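Local structure of nigerythrin (Desulfovibrio vulgaris subsp. vulgaris, 1YUZ) at residues E115-T119 and S120-P124; E149-H152 and A153-L157; C192-P195 and K196-T200. The protein shows NADH peroxidase activity in vitro and carries, in each subunit of its homodimer, a diiron centre and a rubredoxin-like iron centre. All coordinates share one frame; numbering follows the deposited sequence. Where two conformers were deposited one is given.

Contact 1 (E115-T119 and S120-P124); sequences EIYET and SDMYP. With FE2 (Fe (II) ion), chain G; FE (Fe (III) ion), chain F.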
ATOM      1  N   GLU B 115      -4.424  -7.016   1.481  1.00  7.73           N
ATOM      2  CA  GLU B 115      -5.024  -6.499   0.257  1.00  7.78           C
ATOM      3  C   GLU B 115      -4.051  -6.643  -0.905  1.00  7.74           C
ATOM      4  O   GLU B 115      -4.446  -7.032  -2.006  1.00  7.70           O
ATOM      5  CB  GLU B 115      -5.400  -5.027   0.431  1.00  7.71           C
ATOM      6  CG  GLU B 115      -6.485  -4.769   1.467  1.00  7.80           C
ATOM      7  CD  GLU B 115      -7.840  -5.332   1.069  1.00  7.84           C
ATOM      8  OE1 GLU B 115      -8.033  -5.677  -0.114  1.00  7.98           O
ATOM      9  OE2 GLU B 115      -8.729  -5.414   1.941  1.00  7.98           O
ATOM     10  N   ILE B 116      -2.784  -6.320  -0.667  1.00  7.77           N
ATOM     11  CA  ILE B 116      -1.778  -6.437  -1.712  1.00  8.00           C
ATOM     12  C   ILE B 116      -1.636  -7.896  -2.145  1.00  8.15           C
ATOM     13  O   ILE B 116      -1.538  -8.185  -3.336  1.00  8.27           O
ATOM     14  CB  ILE B 116      -0.430  -5.874  -1.219  1.00  8.03           C
ATOM     15  CG1 ILE B 116      -0.533  -4.350  -1.100  1.00  8.16           C
ATOM     16  CG2 ILE B 116       0.687  -6.259  -2.171  1.00  8.07           C
ATOM     17  CD1 ILE B 116       0.649  -3.707  -0.394  1.00  8.54           C
ATOM     18  N   TYR B 117      -1.642  -8.814  -1.185  1.00  8.31           N
ATOM     19  CA  TYR B 117      -1.543 -10.227  -1.517  1.00  8.64           C
ATOM     20  C   TYR B 117      -2.725 -10.632  -2.390  1.00  8.66           C
ATOM     21  O   TYR B 117      -2.563 -11.330  -3.390  1.00  8.43           O
ATOM     22  CB  TYR B 117      -1.521 -11.085  -0.245  1.00  9.10           C
ATOM     23  CG  TYR B 117      -1.880 -12.532  -0.503  1.00  9.58           C
ATOM     24  CD1 TYR B 117      -3.144 -13.024  -0.185  1.00 10.08           C
ATOM     25  CD2 TYR B 117      -0.980 -13.387  -1.143  1.00  9.89           C
ATOM     26  CE1 TYR B 117      -3.510 -14.327  -0.505  1.00 10.34           C
ATOM     27  CE2 TYR B 117      -1.338 -14.692  -1.468  1.00 10.25           C
ATOM     28  CZ  TYR B 117      -2.605 -15.154  -1.149  1.00 10.40           C
ATOM     29  OH  TYR B 117      -2.980 -16.436  -1.496  1.00 11.07           O
ATOM     30  N   GLU B 118      -3.919 -10.184  -2.024  1.00  8.67           N
ATOM     31  CA  GLU B 118      -5.100 -10.541  -2.796  1.00  8.95           C
ATOM     32  C   GLU B 118      -5.129  -9.942  -4.197  1.00  8.71           C
ATOM     33  O   GLU B 118      -5.498 -10.620  -5.157  1.00  8.63           O
ATOM     34  CB  GLU B 118      -6.369 -10.150  -2.028  1.00  9.71           C
ATOM     35  CG  GLU B 118      -6.485 -10.856  -0.682  1.00 11.24           C
ATOM     36  CD  GLU B 118      -7.785 -10.563   0.046  1.00 12.15           C
ATOM     37  OE1 GLU B 118      -8.833 -10.429  -0.618  1.00 12.84           O
ATOM     38  OE2 GLU B 118      -7.761 -10.473   1.290  1.00 13.75           O
ATOM     39  N   THR B 119      -4.714  -8.688  -4.327  1.00  8.39           N
ATOM     40  CA  THR B 119      -4.749  -8.027  -5.622  1.00  8.30           C
ATOM     41  C   THR B 119      -3.616  -8.389  -6.575  1.00  8.54           C
ATOM     42  O   THR B 119      -3.797  -8.331  -7.790  1.00  8.43           O
ATOM     43  CB  THR B 119      -4.772  -6.484  -5.452  1.00  8.18           C
ATOM     44  OG1 THR B 119      -5.353  -5.886  -6.614  1.00  7.64           O
ATOM     45  CG2 THR B 119      -3.363  -5.930  -5.283  1.00  7.99           C
ATOM     46  N   SER B 120      -2.463  -8.779  -6.039  1.00  8.66           N
ATOM     47  CA  SER B 120      -1.308  -9.083  -6.879  1.00  9.01           C
ATOM     48  C   SER B 120      -0.897 -10.543  -6.919  1.00  9.14           C
ATOM     49  O   SER B 120      -0.030 -10.922  -7.707  1.00  9.37           O
ATOM     50  CB  SER B 120      -0.102  -8.269  -6.408  1.00  8.89           C
ATOM     51  OG  SER B 120       0.361  -8.747  -5.155  1.00  8.80           O
ATOM     52  N   ASP B 121      -1.505 -11.360  -6.072  1.00  9.45           N
ATOM     53  CA  ASP B 121      -1.146 -12.765  -6.009  1.00  9.82           C
ATOM     54  C   ASP B 121      -2.358 -13.677  -6.141  1.00  9.82           C
ATOM     55  O   ASP B 121      -2.557 -14.303  -7.180  1.00  9.97           O
ATOM     56  CB  ASP B 121      -0.422 -13.037  -4.684  1.00 10.32           C
ATOM     57  CG  ASP B 121       0.166 -14.429  -4.607  1.00 10.71           C
ATOM     58  OD1 ASP B 121      -0.427 -15.363  -5.183  1.00 11.24           O
ATOM     59  OD2 ASP B 121       1.213 -14.589  -3.945  1.00 11.14           O
ATOM     60  N   MET B 122      -3.186 -13.723  -5.104  1.00  9.80           N
ATOM     61  CA  MET B 122      -4.341 -14.610  -5.114  1.00  9.81           C
ATOM     62  C   MET B 122      -5.339 -14.417  -6.241  1.00  9.55           C
ATOM     63  O   MET B 122      -5.567 -15.336  -7.028  1.00  9.57           O
ATOM     64  CB  MET B 122      -5.085 -14.542  -3.783  1.00 10.20           C
ATOM     65  CG  MET B 122      -6.146 -15.620  -3.666  1.00 10.96           C
ATOM     66  SD  MET B 122      -7.186 -15.441  -2.232  1.00 11.80           S
ATOM     67  CE  MET B 122      -8.334 -14.204  -2.820  1.00 11.57           C
ATOM     68  N   TYR B 123      -5.957 -13.246  -6.330  1.00  9.14           N
ATOM     69  CA  TYR B 123      -6.934 -13.064  -7.387  1.00  8.90           C
ATOM     70  C   TYR B 123      -6.326 -13.177  -8.782  1.00  8.98           C
ATOM     71  O   TYR B 123      -6.927 -13.798  -9.657  1.00  8.85           O
ATOM     72  CB  TYR B 123      -7.726 -11.768  -7.173  1.00  8.56           C
ATOM     73  CG  TYR B 123      -8.822 -11.948  -6.132  1.00  7.97           C
ATOM     74  CD1 TYR B 123      -8.899 -11.116  -5.015  1.00  7.96           C
ATOM     75  CD2 TYR B 123      -9.771 -12.969  -6.259  1.00  7.98           C
ATOM     76  CE1 TYR B 123      -9.890 -11.292  -4.050  1.00  7.87           C
ATOM     77  CE2 TYR B 123     -10.767 -13.152  -5.301  1.00  7.98           C
ATOM     78  CZ  TYR B 123     -10.822 -12.310  -4.200  1.00  7.91           C
ATOM     79  OH  TYR B 123     -11.813 -12.488  -3.258  1.00  7.98           O
ATOM     80  N   PRO B 124      -5.131 -12.603  -9.017  1.00  9.05           N
ATOM     81  CA  PRO B 124      -4.580 -12.759 -10.369  1.00  9.40           C
ATOM     82  C   PRO B 124      -4.379 -14.247 -10.707  1.00  9.50           C
ATOM     83  O   PRO B 124      -4.598 -14.666 -11.843  1.00  9.68           O
ATOM     84  CB  PRO B 124      -3.263 -11.998 -10.291  1.00  9.36           C
ATOM     85  CG  PRO B 124      -3.609 -10.862  -9.385  1.00  9.32           C
ATOM     86  CD  PRO B 124      -4.400 -11.555  -8.277  1.00  9.10           C
TER
HETATM   87 FE   FE2 G 302     -10.169  -6.025   0.307  1.00  8.13          FE
HETATM   88 FE    FE F 301     -10.574  -9.454  -0.017  1.00 10.00          FE
HETATM   89  O   HOH W   1      -9.531  -8.098   0.946  1.00 13.29           O
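Two donors of Ser120 grip the carbonyl oxygen of Ile116: the hydroxyl, with OG 2.7 Å from Ile116 O, and the backbone N at 2.9 Å. They arrive from opposite faces of the carbonyl plane, the hydroxyl standing 40° out of it. OG can turn back one helical turn because it sits between the backbone N and the carbonyl carbon of its own residue (chi1 70°). One residue on, Tyr117 O is also shared, accepting from the N of Asp121 and the N of Met122. The second of these is an i to i+5 bond, as is that from Tyr123 N to Glu118 O at 2.9 Å, and together they mark a wider pi-type turn around 120-122. Pro124, with no N-H to give, coincides with a kink; the short axes of 115-119 and 120-124 diverge by 40°.

The ring of Tyr117 lies against the widened turn. Its CE1 meets Met122 CB at 3.6 Å and its CE2 meets Asp121 CG at 3.5 Å, the ring and carboxylate planes being well inclined to each other. Its hydroxyl and the Asp121 carboxylate share a hydrogen-bonding partner, Thr24. Met122 bends at chi3 and lays CE over the centre of the Tyr123 ring, 3.4 Å above its plane. Tyr123 runs beside Glu118, CE1 to OE1 3.7 Å, while its hydroxyl bonds Glu40, making it a second-shell neighbour of two iron ligands.

Glu115 chelates the iron(II) through OE1 and OE2, whereas Glu118 binds the iron(III) through OE1 at 2.1 Å. Glutamates separated by two residues, facing one metal pair from one helix, belong to the carboxylate-rich diiron site of the ferritin-like four-helix bundle.

Contact 2 (E149-H152 and A153-L157); sequences ESVH and AERYL. With FE2 (Fe (II) ion), chain G; FE (Fe (III) ion), chain F.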
ATOM      1  N   GLU B 149      -9.544  -4.740  -4.227  1.00  7.49           N
ATOM      2  CA  GLU B 149      -8.494  -4.976  -3.240  1.00  7.61           C
ATOM      3  C   GLU B 149      -7.347  -3.980  -3.327  1.00  7.57           C
ATOM      4  O   GLU B 149      -6.825  -3.547  -2.303  1.00  7.43           O
ATOM      5  CB  GLU B 149      -7.943  -6.401  -3.362  1.00  8.15           C
ATOM      6  CG  GLU B 149      -9.008  -7.496  -3.459  1.00  9.04           C
ATOM      7  CD  GLU B 149      -9.910  -7.607  -2.238  1.00  9.73           C
ATOM      8  OE1 GLU B 149     -10.248  -6.573  -1.621  1.00  9.86           O
ATOM      9  OE2 GLU B 149     -10.307  -8.745  -1.911  1.00 11.01           O
ATOM     10  N   SER B 150      -6.940  -3.606  -4.535  1.00  7.41           N
ATOM     11  CA  SER B 150      -5.850  -2.652  -4.629  1.00  7.60           C
ATOM     12  C   SER B 150      -6.317  -1.271  -4.163  1.00  7.48           C
ATOM     13  O   SER B 150      -5.521  -0.478  -3.671  1.00  7.60           O
ATOM     14  CB  SER B 150      -5.281  -2.611  -6.051  1.00  7.79           C
ATOM     15  OG  SER B 150      -6.280  -2.352  -7.014  1.00  7.98           O
ATOM     16  N   VAL B 151      -7.608  -0.986  -4.311  1.00  7.53           N
ATOM     17  CA  VAL B 151      -8.151   0.285  -3.838  1.00  7.47           C
ATOM     18  C   VAL B 151      -8.129   0.237  -2.309  1.00  7.28           C
ATOM     19  O   VAL B 151      -7.776   1.213  -1.652  1.00  7.14           O
ATOM     20  CB  VAL B 151      -9.595   0.505  -4.345  1.00  7.54           C
ATOM     21  CG1 VAL B 151     -10.268   1.629  -3.565  1.00  7.86           C
ATOM     22  CG2 VAL B 151      -9.571   0.853  -5.825  1.00  8.05           C
ATOM     23  N   HIS B 152      -8.490  -0.909  -1.741  1.00  7.10           N
ATOM     24  CA  HIS B 152      -8.478  -1.066  -0.290  1.00  6.94           C
ATOM     25  C   HIS B 152      -7.064  -0.865   0.242  1.00  6.91           C
ATOM     26  O   HIS B 152      -6.862  -0.244   1.287  1.00  6.84           O
ATOM     27  CB  HIS B 152      -8.955  -2.464   0.097  1.00  6.92           C
ATOM     28  CG  HIS B 152     -10.376  -2.742  -0.277  1.00  6.98           C
ATOM     29  ND1 HIS B 152     -10.914  -4.010  -0.249  1.00  7.12           N
ATOM     30  CD2 HIS B 152     -11.373  -1.917  -0.677  1.00  7.14           C
ATOM     31  CE1 HIS B 152     -12.182  -3.954  -0.616  1.00  7.17           C
ATOM     32  NE2 HIS B 152     -12.484  -2.696  -0.881  1.00  7.11           N
ATOM     33  N   ALA B 153      -6.081  -1.405  -0.471  1.00  6.99           N
ATOM     34  CA  ALA B 153      -4.692  -1.268  -0.052  1.00  7.20           C
ATOM     35  C   ALA B 153      -4.316   0.208   0.001  1.00  7.34           C
ATOM     36  O   ALA B 153      -3.714   0.666   0.972  1.00  7.29           O
ATOM     37  CB  ALA B 153      -3.774  -2.015  -1.014  1.00  7.24           C
ATOM     38  N   GLU B 154      -4.675   0.959  -1.037  1.00  7.56           N
ATOM     39  CA  GLU B 154      -4.350   2.377  -1.062  1.00  7.85           C
ATOM     40  C   GLU B 154      -5.057   3.129   0.062  1.00  7.74           C
ATOM     41  O   GLU B 154      -4.459   3.990   0.703  1.00  7.64           O
ATOM     42  CB  GLU B 154      -4.726   2.996  -2.409  1.00  8.35           C
ATOM     43  CG  GLU B 154      -4.379   4.473  -2.483  1.00  9.47           C
ATOM     44  CD  GLU B 154      -4.747   5.118  -3.802  1.00 10.17           C
ATOM     45  OE1 GLU B 154      -4.645   6.360  -3.894  1.00 11.00           O
ATOM     46  OE2 GLU B 154      -5.130   4.395  -4.747  1.00 11.05           O
ATOM     47  N   ARG B 155      -6.323   2.803   0.303  1.00  7.59           N
ATOM     48  CA  ARG B 155      -7.079   3.465   1.361  1.00  7.84           C
ATOM     49  C   ARG B 155      -6.428   3.216   2.719  1.00  7.69           C
ATOM     50  O   ARG B 155      -6.342   4.119   3.543  1.00  7.59           O
ATOM     51  CB  ARG B 155      -8.526   2.962   1.369  1.00  8.46           C
ATOM     52  CG  ARG B 155      -9.363   3.445   0.181  1.00  9.70           C
ATOM     53  CD  ARG B 155     -10.191   4.681   0.531  1.00 11.02           C
ATOM     54  NE  ARG B 155      -9.393   5.791   1.041  1.00 12.20           N
ATOM     55  CZ  ARG B 155      -8.577   6.538   0.304  1.00 12.54           C
ATOM     56  NH1 ARG B 155      -8.444   6.294  -0.992  1.00 13.19           N
ATOM     57  NH2 ARG B 155      -7.901   7.536   0.864  1.00 12.71           N
ATOM     58  N   TYR B 156      -5.962   1.995   2.950  1.00  7.56           N
ATOM     59  CA  TYR B 156      -5.319   1.673   4.217  1.00  7.66           C
ATOM     60  C   TYR B 156      -4.005   2.427   4.378  1.00  7.68           C
ATOM     61  O   TYR B 156      -3.697   2.916   5.462  1.00  7.56           O
ATOM     62  CB  TYR B 156      -5.075   0.167   4.319  1.00  7.64           C
ATOM     63  CG  TYR B 156      -6.314  -0.648   4.642  1.00  7.55           C
ATOM     64  CD1 TYR B 156      -6.436  -1.964   4.199  1.00  7.62           C
ATOM     65  CD2 TYR B 156      -7.330  -0.128   5.446  1.00  7.71           C
ATOM     66  CE1 TYR B 156      -7.531  -2.745   4.554  1.00  7.60           C
ATOM     67  CE2 TYR B 156      -8.430  -0.901   5.808  1.00  7.59           C
ATOM     68  CZ  TYR B 156      -8.523  -2.207   5.361  1.00  7.68           C
ATOM     69  OH  TYR B 156      -9.600  -2.981   5.742  1.00  8.11           O
ATOM     70  N   LEU B 157      -3.226   2.527   3.306  1.00  7.83           N
ATOM     71  CA  LEU B 157      -1.960   3.244   3.384  1.00  8.12           C
ATOM     72  C   LEU B 157      -2.200   4.738   3.589  1.00  8.05           C
ATOM     73  O   LEU B 157      -1.472   5.392   4.332  1.00  7.93           O
ATOM     74  CB  LEU B 157      -1.127   2.993   2.122  1.00  8.78           C
ATOM     75  CG  LEU B 157      -0.691   1.533   1.940  1.00  9.56           C
ATOM     76  CD1 LEU B 157      -0.100   1.325   0.561  1.00  9.94           C
ATOM     77  CD2 LEU B 157       0.317   1.159   3.009  1.00 10.10           C
TER
HETATM   78 FE   FE2 G 302     -10.169  -6.025   0.307  1.00  8.13          FE
HETATM   79 FE    FE F 301     -10.574  -9.454  -0.017  1.00 10.00          FE
HETATM   80  O   HOH W   2      -7.981   3.860  -2.706  1.00 32.34           O
HETATM   81  O   HOH W   1      -9.531  -8.098   0.946  1.00 13.29           O
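Glu149 and His152, three residues apart on helix 136-161, present their ligand atoms to the same iron(II), giving the ExxH element of a ferritin-like diiron site. The Glu149 carboxylate bridges the metals: OE1 binds the iron(II) and OE2 the iron(III), each at 2.0 Å. Its chain bends at CB-CG (chi2 -62°), which swings the carboxylate across to span the two irons, and His152 ND1 completes the pair at 2.2 Å from the iron(II). Glu149 OE1 and His152 ND1 are 3.0 Å apart as fellow ligands of that ion.

In the second shell, the far imidazole nitrogen, NE2, bonds the carbonyl of Gly178 in the rubredoxin-like part of the chain, which should fix the ring's rotation. Regular i to i+4 bonds hold the backbone beneath: Ala153 N to Glu149 O and Tyr156 N to His152 O, both 2.9 Å. Tyr156 leans its CG and CD1 on His152 O, and its ring meets Tyr47 edge-to-face. On the dimer side, Ser150 and Glu154 both bond Asn161 of the second subunit.

Further out, Val151 O receives Arg155 N and also a water at 2.9 Å, which is linked weakly to Arg155 NH1.

Contact 3 (C192-P195 and K196-T200); sequences CFRP and KDTFT. With FE (Fe (III) ion), chain H.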
ATOM      1  N   CYS B 192     -17.286  -0.545 -11.612  1.00 10.72           N
ATOM      2  CA  CYS B 192     -18.517  -1.035 -12.240  1.00 11.04           C
ATOM      3  C   CYS B 192     -19.453   0.049 -12.773  1.00 11.43           C
ATOM      4  O   CYS B 192     -20.507  -0.261 -13.327  1.00 11.48           O
ATOM      5  CB  CYS B 192     -19.292  -1.909 -11.253  1.00 10.95           C
ATOM      6  SG  CYS B 192     -20.027  -0.975  -9.897  1.00 10.22           S
ATOM      7  N   PHE B 193     -19.082   1.310 -12.584  1.00 11.73           N
ATOM      8  CA  PHE B 193     -19.871   2.450 -13.054  1.00 12.15           C
ATOM      9  C   PHE B 193     -21.173   2.770 -12.315  1.00 12.43           C
ATOM     10  O   PHE B 193     -21.941   3.611 -12.775  1.00 12.37           O
ATOM     11  CB  PHE B 193     -20.167   2.312 -14.554  1.00 12.32           C
ATOM     12  CG  PHE B 193     -18.985   2.610 -15.451  1.00 12.38           C
ATOM     13  CD1 PHE B 193     -17.718   2.868 -14.925  1.00 12.41           C
ATOM     14  CD2 PHE B 193     -19.145   2.619 -16.834  1.00 12.51           C
ATOM     15  CE1 PHE B 193     -16.632   3.130 -15.765  1.00 12.65           C
ATOM     16  CE2 PHE B 193     -18.067   2.878 -17.680  1.00 12.73           C
ATOM     17  CZ  PHE B 193     -16.811   3.133 -17.146  1.00 12.57           C
ATOM     18  N   ARG B 194     -21.438   2.123 -11.182  1.00 12.80           N
ATOM     19  CA  ARG B 194     -22.657   2.445 -10.436  1.00 13.34           C
ATOM     20  C   ARG B 194     -22.577   3.909 -10.009  1.00 13.58           C
ATOM     21  O   ARG B 194     -21.527   4.376  -9.577  1.00 13.32           O
ATOM     22  CB  ARG B 194     -22.798   1.564  -9.185  1.00 13.55           C
ATOM     23  CG  ARG B 194     -23.498   0.229  -9.410  1.00 14.08           C
ATOM     24  CD  ARG B 194     -24.972   0.412  -9.770  1.00 14.51           C
ATOM     25  NE  ARG B 194     -25.591  -0.852 -10.172  1.00 15.10           N
ATOM     26  CZ  ARG B 194     -26.255  -1.669  -9.360  1.00 15.09           C
ATOM     27  NH1 ARG B 194     -26.410  -1.367  -8.078  1.00 15.30           N
ATOM     28  NH2 ARG B 194     -26.746  -2.807  -9.832  1.00 15.41           N
ATOM     29  N   PRO B 195     -23.686   4.655 -10.131  1.00 13.95           N
ATOM     30  CA  PRO B 195     -23.698   6.070  -9.746  1.00 14.35           C
ATOM     31  C   PRO B 195     -23.435   6.282  -8.260  1.00 14.73           C
ATOM     32  O   PRO B 195     -23.755   5.429  -7.436  1.00 14.50           O
ATOM     33  CB  PRO B 195     -25.104   6.525 -10.134  1.00 14.29           C
ATOM     34  CG  PRO B 195     -25.453   5.623 -11.269  1.00 14.24           C
ATOM     35  CD  PRO B 195     -24.957   4.285 -10.777  1.00 14.03           C
ATOM     36  N   LYS B 196     -22.855   7.430  -7.925  0.50 15.02           N
ATOM     37  CA  LYS B 196     -22.553   7.751  -6.537  0.50 15.40           C
ATOM     38  C   LYS B 196     -23.769   7.632  -5.626  0.50 15.53           C
ATOM     39  O   LYS B 196     -23.675   7.096  -4.524  0.50 15.59           O
ATOM     40  CB  LYS B 196     -21.995   9.173  -6.425  0.50 15.57           C
ATOM     41  CG  LYS B 196     -21.885   9.667  -4.986  0.50 15.92           C
ATOM     42  CD  LYS B 196     -21.399  11.103  -4.906  0.50 16.15           C
ATOM     43  CE  LYS B 196     -21.334  11.581  -3.462  0.50 16.36           C
ATOM     44  NZ  LYS B 196     -20.862  12.990  -3.357  0.50 16.66           N
ATOM     45  N   ASP B 197     -24.914   8.126  -6.088  1.00 15.67           N
ATOM     46  CA  ASP B 197     -26.121   8.091  -5.267  1.00 15.71           C
ATOM     47  C   ASP B 197     -26.572   6.693  -4.844  1.00 15.36           C
ATOM     48  O   ASP B 197     -27.478   6.561  -4.026  1.00 15.47           O
ATOM     49  CB  ASP B 197     -27.267   8.830  -5.970  1.00 16.44           C
ATOM     50  CG  ASP B 197     -28.007   7.961  -6.961  1.00 17.10           C
ATOM     51  OD1 ASP B 197     -27.348   7.352  -7.823  1.00 17.72           O
ATOM     52  OD2 ASP B 197     -29.255   7.893  -6.879  1.00 17.99           O
ATOM     53  N   THR B 198     -25.941   5.652  -5.382  1.00 14.82           N
ATOM     54  CA  THR B 198     -26.305   4.284  -5.010  1.00 14.28           C
ATOM     55  C   THR B 198     -25.373   3.729  -3.932  1.00 13.89           C
ATOM     56  O   THR B 198     -25.624   2.664  -3.371  1.00 13.81           O
ATOM     57  CB  THR B 198     -26.261   3.324  -6.224  1.00 14.26           C
ATOM     58  OG1 THR B 198     -24.908   3.167  -6.672  1.00 14.21           O
ATOM     59  CG2 THR B 198     -27.107   3.870  -7.365  1.00 14.36           C
ATOM     60  N   PHE B 199     -24.302   4.459  -3.645  1.00 13.50           N
ATOM     61  CA  PHE B 199     -23.325   4.039  -2.643  1.00 13.22           C
ATOM     62  C   PHE B 199     -23.865   4.132  -1.225  1.00 13.35           C
ATOM     63  O   PHE B 199     -24.817   4.865  -0.956  1.00 13.57           O
ATOM     64  CB  PHE B 199     -22.071   4.909  -2.729  1.00 12.70           C
ATOM     65  CG  PHE B 199     -21.126   4.530  -3.834  1.00 12.20           C
ATOM     66  CD1 PHE B 199     -21.560   4.430  -5.152  1.00 12.09           C
ATOM     67  CD2 PHE B 199     -19.781   4.312  -3.554  1.00 11.94           C
ATOM     68  CE1 PHE B 199     -20.668   4.122  -6.173  1.00 11.75           C
ATOM     69  CE2 PHE B 199     -18.881   4.004  -4.568  1.00 11.76           C
ATOM     70  CZ  PHE B 199     -19.325   3.909  -5.880  1.00 11.84           C
ATOM     71  N   THR B 200     -23.237   3.390  -0.322  1.00 13.44           N
ATOM     72  CA  THR B 200     -23.613   3.410   1.085  1.00 13.64           C
ATOM     73  C   THR B 200     -22.495   4.120   1.830  1.00 13.58           C
ATOM     74  O   THR B 200     -21.318   3.791   1.666  1.00 13.48           O
ATOM     75  CB  THR B 200     -23.786   1.991   1.650  1.00 13.86           C
ATOM     76  OG1 THR B 200     -24.945   1.389   1.061  1.00 14.46           O
ATOM     77  CG2 THR B 200     -23.955   2.030   3.164  1.00 14.03           C
TER
HETATM   78 FE    FE H 303     -18.672  -0.655  -8.123  1.00  8.92          FE
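The loop that leaves the second CxxC pair of the rubredoxin-like iron site turns here through a short 3-10 segment, 196-198, before strand 200-201. Cys192 SG binds the iron(III) at 2.3 Å, and Cys174, Cys177 and Cys189 complete the four-sulfur site. The same sulfur weakly accepts Arg194 N at 3.6 Å, with an N-H...S angle of 158°. Such a backbone N-H to thiolate bond, two residues beyond a ligand cysteine, is a familiar feature of rubredoxin knuckles and would tend to stabilise charge on the sulfur.

Between the two segments, Pro195 O is the acceptor on which the turn closes. Thr198 approaches it twice: Thr198 OG1 lies in the carbonyl plane, 2.7 Å from Pro195 O, while Thr198 N, 3.0 Å from the same Pro195 O, stands 49° out of that plane, though its N-H points nearly straight at the oxygen. With chi1 at 67° the hydroxyl is placed between the N and carbonyl carbon of Thr198, directed back to the residue that precedes the 3-10 segment. The side chains of Arg194 and Thr198 cross at about a right angle, and the aliphatic CB of Arg194 comes near OG1. Asp197 OD1 reaches the Pro195 ring at CB, 3.3 Å away.

In the conformer given, Lys196 is extended and its ammonium forms a salt bridge with Glu184. Phe199 turns inward towards the iron site, its ring close to the side chains of Cys174 and Cys189 and edge-to-face with Phe186. Two backbone carbonyl oxygens line the rim of that ring near its plane: Pro195 O is 3.3 Å from Phe199 CD1, and Arg194 O is 3.5 Å from Phe199 CE1.

In the fold
Contacts 1 and 2 are buried turns of consecutive helices, 104-132 and 136-161, in the ferritin-like part, and both also reach the second subunit. They meet at the metals: Glu118 OE1 and Glu149 OE2 lie 2.6 Å apart on the iron(III), and water 1 joins both contacts. Their backbones differ, pi-widened in contact 1 and regular in contact 2. Contact 3 is a surface loop of the rubredoxin-like part, its centre about 24 Å from that of contact 1 and about 19 Å from that of contact 2. There thiolate replaces carboxylate and imidazole as the ligand type, and one iron replaces two.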